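PDB 3BVO: iron-sulfur cluster co-chaperone protein HscB from Homo sapiens, which acts as a J-type co-chaperone in mitochondrial iron-sulfur cluster assembly, working with ISCU and HSPA9 to deliver clusters to recipients such as succinate dehydrogenase. Local coordinates for residues 107-117 and 180-191. Numbering follows the deposited sequence.
Sequences LSRGLYLLKLH and FEEAKEILTKMR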
loop_
_atom_site.group_PDB
_atom_site.type_symbol
_atom_site.label_atom_id
_atom_site.label_comp_id
_atom_site.label_asym_id
_atom_site.label_seq_id
_atom_site.Cartn_x
_atom_site.Cartn_y
_atom_site.Cartn_z
ATOM N N LEU A 107 5.552 -2.298 -2.701
ATOM C CA LEU A 107 6.232 -1.040 -2.419
ATOM C C LEU A 107 5.475 -0.204 -1.402
ATOM O O LEU A 107 6.040 0.140 -0.354
ATOM C CB LEU A 107 6.503 -0.233 -3.693
ATOM C CG LEU A 107 7.294 1.077 -3.564
ATOM C CD1 LEU A 107 8.673 0.875 -2.948
ATOM C CD2 LEU A 107 7.428 1.750 -4.903
ATOM N N SER A 108 4.212 0.111 -1.691
ATOM C CA SER A 108 3.425 0.959 -0.784
ATOM C C SER A 108 3.234 0.270 0.544
ATOM O O SER A 108 3.171 0.921 1.582
ATOM C CB SER A 108 2.068 1.295 -1.368
ATOM O OG SER A 108 1.476 0.122 -1.884
ATOM N N ARG A 109 3.150 -1.052 0.510
ATOM C CA ARG A 109 3.088 -1.836 1.723
ATOM C C ARG A 109 4.332 -1.614 2.594
ATOM O O ARG A 109 4.225 -1.227 3.756
ATOM C CB ARG A 109 2.960 -3.296 1.364
ATOM C CG ARG A 109 2.543 -4.162 2.497
ATOM C CD ARG A 109 2.710 -5.590 2.117
ATOM N NE ARG A 109 2.237 -5.853 0.757
ATOM C CZ ARG A 109 2.605 -6.911 0.047
ATOM N NH1 ARG A 109 2.137 -7.088 -1.180
ATOM N NH2 ARG A 109 3.448 -7.789 0.566
ATOM N N GLY A 110 5.512 -1.849 2.035
ATOM C CA GLY A 110 6.755 -1.501 2.718
ATOM C C GLY A 110 6.739 -0.099 3.342
ATOM O O GLY A 110 6.984 0.064 4.545
ATOM N N LEU A 111 6.439 0.921 2.545
ATOM C CA LEU A 111 6.459 2.279 3.073
ATOM C C LEU A 111 5.424 2.500 4.161
ATOM O O LEU A 111 5.688 3.219 5.125
ATOM C CB LEU A 111 6.276 3.304 1.966
ATOM C CG LEU A 111 7.399 3.282 0.940
ATOM C CD1 LEU A 111 7.041 4.144 -0.269
ATOM C CD2 LEU A 111 8.726 3.693 1.582
ATOM N N TYR A 112 4.250 1.886 4.012
ATOM C CA TYR A 112 3.202 2.014 5.023
ATOM C C TYR A 112 3.602 1.303 6.297
ATOM O O TYR A 112 3.343 1.775 7.404
ATOM C CB TYR A 112 1.861 1.486 4.528
ATOM C CG TYR A 112 0.745 1.681 5.532
ATOM C CD1 TYR A 112 0.294 2.967 5.861
ATOM C CD2 TYR A 112 0.147 0.587 6.159
ATOM C CE1 TYR A 112 -0.717 3.153 6.769
ATOM C CE2 TYR A 112 -0.870 0.763 7.095
ATOM C CZ TYR A 112 -1.298 2.051 7.389
ATOM O OH TYR A 112 -2.305 2.246 8.298
ATOM N N LEU A 113 4.261 0.169 6.134
ATOM C CA LEU A 113 4.714 -0.584 7.281
ATOM C C LEU A 113 5.695 0.223 8.140
ATOM O O LEU A 113 5.699 0.088 9.364
ATOM C CB LEU A 113 5.320 -1.899 6.820
ATOM C CG LEU A 113 5.443 -3.010 7.848
ATOM C CD1 LEU A 113 4.095 -3.393 8.373
ATOM C CD2 LEU A 113 6.085 -4.186 7.177
ATOM N N LEU A 114 6.496 1.068 7.491
ATOM C CA LEU A 114 7.450 1.935 8.170
ATOM C C LEU A 114 6.765 3.070 8.920
ATOM O O LEU A 114 7.218 3.482 9.991
ATOM C CB LEU A 114 8.402 2.560 7.162
ATOM C CG LEU A 114 9.451 1.750 6.423
ATOM C CD1 LEU A 114 10.202 2.677 5.499
ATOM C CD2 LEU A 114 10.407 1.119 7.415
ATOM N N LYS A 115 5.693 3.603 8.344
ATOM C CA LYS A 115 5.004 4.721 8.981
ATOM C C LYS A 115 4.478 4.314 10.346
ATOM O O LYS A 115 4.730 5.011 11.331
ATOM C CB LYS A 115 3.887 5.284 8.102
ATOM C CG LYS A 115 4.325 6.473 7.281
ATOM C CD LYS A 115 3.260 6.956 6.305
ATOM C CE LYS A 115 3.326 6.173 4.987
ATOM N NZ LYS A 115 2.390 6.695 3.932
ATOM N N LEU A 116 3.781 3.174 10.407
ATOM C CA LEU A 116 3.280 2.633 11.682
ATOM C C LEU A 116 4.407 2.428 12.678
ATOM O O LEU A 116 4.242 2.668 13.885
ATOM C CB LEU A 116 2.526 1.317 11.492
ATOM C CG LEU A 116 1.459 1.317 10.397
ATOM C CD1 LEU A 116 0.814 -0.056 10.277
ATOM C CD2 LEU A 116 0.413 2.398 10.625
ATOM N N HIS A 117 5.560 2.000 12.178
ATOM C CA HIS A 117 6.701 1.824 13.061
ATOM C C HIS A 117 7.422 3.138 13.308
ATOM O O HIS A 117 8.512 3.166 13.867
ATOM C CB HIS A 117 7.617 0.706 12.580
ATOM C CG HIS A 117 7.073 -0.659 12.861
ATOM N ND1 HIS A 117 6.378 -1.388 11.926
ATOM C CD2 HIS A 117 7.088 -1.411 13.985
ATOM C CE1 HIS A 117 6.016 -2.546 12.450
ATOM N NE2 HIS A 117 6.434 -2.584 13.700
ATOM N N PHE A 180 14.333 -1.817 10.660
ATOM C CA PHE A 180 13.682 -0.769 9.885
ATOM C C PHE A 180 14.631 0.224 9.215
ATOM O O PHE A 180 14.309 0.779 8.170
ATOM C CB PHE A 180 12.666 -0.015 10.756
ATOM C CG PHE A 180 11.748 -0.908 11.516
ATOM C CD1 PHE A 180 11.120 -1.978 10.888
ATOM C CD2 PHE A 180 11.517 -0.694 12.865
ATOM C CE1 PHE A 180 10.270 -2.823 11.603
ATOM C CE2 PHE A 180 10.678 -1.541 13.598
ATOM C CZ PHE A 180 10.049 -2.600 12.969
ATOM N N GLU A 181 15.788 0.480 9.812
ATOM C CA GLU A 181 16.737 1.383 9.170
ATOM C C GLU A 181 17.239 0.771 7.867
ATOM O O GLU A 181 17.388 1.473 6.852
ATOM C CB GLU A 181 17.872 1.775 10.110
ATOM C CG GLU A 181 17.452 2.839 11.116
ATOM C CD GLU A 181 16.846 4.092 10.458
ATOM O OE1 GLU A 181 17.487 4.681 9.556
ATOM O OE2 GLU A 181 15.726 4.494 10.851
ATOM N N GLU A 182 17.444 -0.543 7.879
ATOM C CA GLU A 182 17.735 -1.255 6.646
ATOM C C GLU A 182 16.544 -1.254 5.692
ATOM O O GLU A 182 16.716 -0.981 4.508
ATOM C CB GLU A 182 18.190 -2.690 6.919
ATOM C CG GLU A 182 18.435 -3.525 5.673
ATOM C CD GLU A 182 19.819 -3.337 5.086
ATOM O OE1 GLU A 182 20.390 -2.227 5.200
ATOM O OE2 GLU A 182 20.347 -4.310 4.502
ATOM N N ALA A 183 15.348 -1.567 6.189
ATOM C CA ALA A 183 14.179 -1.645 5.315
ATOM C C ALA A 183 13.937 -0.311 4.624
ATOM O O ALA A 183 13.546 -0.286 3.460
ATOM C CB ALA A 183 12.948 -2.082 6.079
ATOM N N LYS A 184 14.194 0.786 5.336
ATOM C CA LYS A 184 14.009 2.112 4.794
ATOM C C LYS A 184 15.007 2.316 3.696
ATOM O O LYS A 184 14.680 2.864 2.645
ATOM C CB LYS A 184 14.206 3.195 5.857
ATOM C CG LYS A 184 13.954 4.625 5.351
ATOM C CD LYS A 184 14.202 5.692 6.427
ATOM C CE LYS A 184 13.605 7.034 5.965
ATOM N NZ LYS A 184 13.742 8.155 6.932
ATOM N N GLU A 185 16.234 1.872 3.935
ATOM C CA GLU A 185 17.240 1.920 2.885
ATOM C C GLU A 185 16.718 1.249 1.616
ATOM O O GLU A 185 16.467 1.926 0.621
ATOM C CB GLU A 185 18.559 1.303 3.343
ATOM C CG GLU A 185 19.600 1.224 2.242
ATOM C CD GLU A 185 21.012 1.547 2.709
ATOM O OE1 GLU A 185 21.302 1.476 3.928
ATOM O OE2 GLU A 185 21.843 1.879 1.839
ATOM N N ILE A 186 16.506 -0.060 1.674
ATOM C CA ILE A 186 16.097 -0.825 0.503
ATOM C C ILE A 186 14.824 -0.293 -0.136
ATOM O O ILE A 186 14.743 -0.229 -1.357
ATOM C CB ILE A 186 15.923 -2.299 0.822
ATOM C CG1 ILE A 186 17.103 -2.796 1.664
ATOM C CG2 ILE A 186 15.804 -3.084 -0.456
ATOM C CD1 ILE A 186 16.944 -4.191 2.178
ATOM N N LEU A 187 13.840 0.114 0.668
ATOM C CA LEU A 187 12.599 0.633 0.096
ATOM C C LEU A 187 12.835 1.919 -0.675
ATOM O O LEU A 187 12.222 2.131 -1.714
ATOM C CB LEU A 187 11.490 0.785 1.140
ATOM C CG LEU A 187 10.829 -0.541 1.566
ATOM C CD1 LEU A 187 10.151 -0.398 2.904
ATOM C CD2 LEU A 187 9.836 -1.097 0.541
ATOM N N THR A 188 13.741 2.764 -0.196
ATOM C CA THR A 188 14.104 3.963 -0.955
ATOM C C THR A 188 14.723 3.578 -2.297
ATOM O O THR A 188 14.619 4.320 -3.268
ATOM C CB THR A 188 15.065 4.920 -0.174
ATOM O OG1 THR A 188 14.506 5.230 1.101
ATOM C CG2 THR A 188 15.248 6.230 -0.914
ATOM N N LYS A 189 15.362 2.414 -2.347
ATOM C CA LYS A 189 15.945 1.934 -3.589
ATOM C C LYS A 189 14.841 1.471 -4.497
ATOM O O LYS A 189 14.798 1.821 -5.659
ATOM C CB LYS A 189 16.942 0.800 -3.352
ATOM C CG LYS A 189 18.288 1.243 -2.807
ATOM C CD LYS A 189 19.266 0.094 -2.802
ATOM C CE LYS A 189 20.530 0.430 -2.033
ATOM N NZ LYS A 189 21.524 -0.673 -2.170
HETATM N N MSE A 190 13.924 0.696 -3.953
HETATM C CA MSE A 190 12.849 0.151 -4.758
HETATM C C MSE A 190 12.029 1.255 -5.406
HETATM O O MSE A 190 11.444 1.054 -6.479
HETATM C CB MSE A 190 11.961 -0.749 -3.928
HETATM C CG MSE A 190 12.594 -2.075 -3.599
HETATM SE SE MSE A 190 11.491 -3.052 -2.299
HETATM C CE MSE A 190 9.717 -2.834 -3.133
ATOM N N ARG A 191 12.007 2.424 -4.778
ATOM C CA ARG A 191 11.304 3.541 -5.371
ATOM C C ARG A 191 11.932 3.917 -6.729
ATOM O O ARG A 191 11.209 4.113 -7.719
ATOM C CB ARG A 191 11.226 4.734 -4.418
ATOM C CG ARG A 191 9.903 5.479 -4.547
ATOM C CD ARG A 191 9.901 6.828 -3.866
ATOM N NE ARG A 191 10.563 6.768 -2.572
ATOM C CZ ARG A 191 10.204 7.459 -1.495
ATOM N NH1 ARG A 191 10.896 7.316 -0.369
ATOM N NH2 ARG A 191 9.160 8.275 -1.530
#
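Leu-107, Leu-114 and Leu-187 account for much of the surface buried where helix 107-116 runs roughly antiparallel to helix 180-191; the axes of these segments approach to 10.1 Å, with 147° between their N-to-C directions. Leu-187 is the knob from the second helix: it drops among Leu-107, Gly-110, Leu-111 and Leu-114. With no side chain at Gly-110, Leu-187 lies directly against the backbone, CD1 at 3.5 Å from Gly-110 C and CD2 near Gly-110 CA. Leu-114 answers from the facing helix, filling the hole made by Phe-180, Ala-183, Lys-184 and Leu-187. It meets Leu-187 tip to tip, CD1 to CD1 at 4.0 Å, while its CD2 passes alongside Phe-180 CB. At the other end Leu-107 swings CG anti to its own N (chi1 -176°), which brings CD1 to 3.8 Å from Met-190 CB as the two side chains slide past each other; the bent selenomethionine returns its CE to the same methyl.

His-117, just past the helix, closes the contact against Phe-180. The rings are oblique, planes at 32°, with Phe-180 CZ over one imidazole face near its rim, and His-117 CB makes a CH-pi contact over the phenyl face. ND1 donates a 3.0 Å bond to Leu-113 O, nearly in the imidazole plane, which would hold the ring in this rotation. With an alanine here, Phe-180 is likely to lose the imidazole lying against its ring, and Leu-113 O its side-chain donor.

No hydrogen bond crosses between the helices; Lys-184 sends its NZ instead to Glu-120 O. What results is a helix-helix interface with knobs-into-holes packing that joins the last helix of the J-domain to the C-terminal helical domain, consistent with a fixed angle between these two domains in the L-shaped HscB fold.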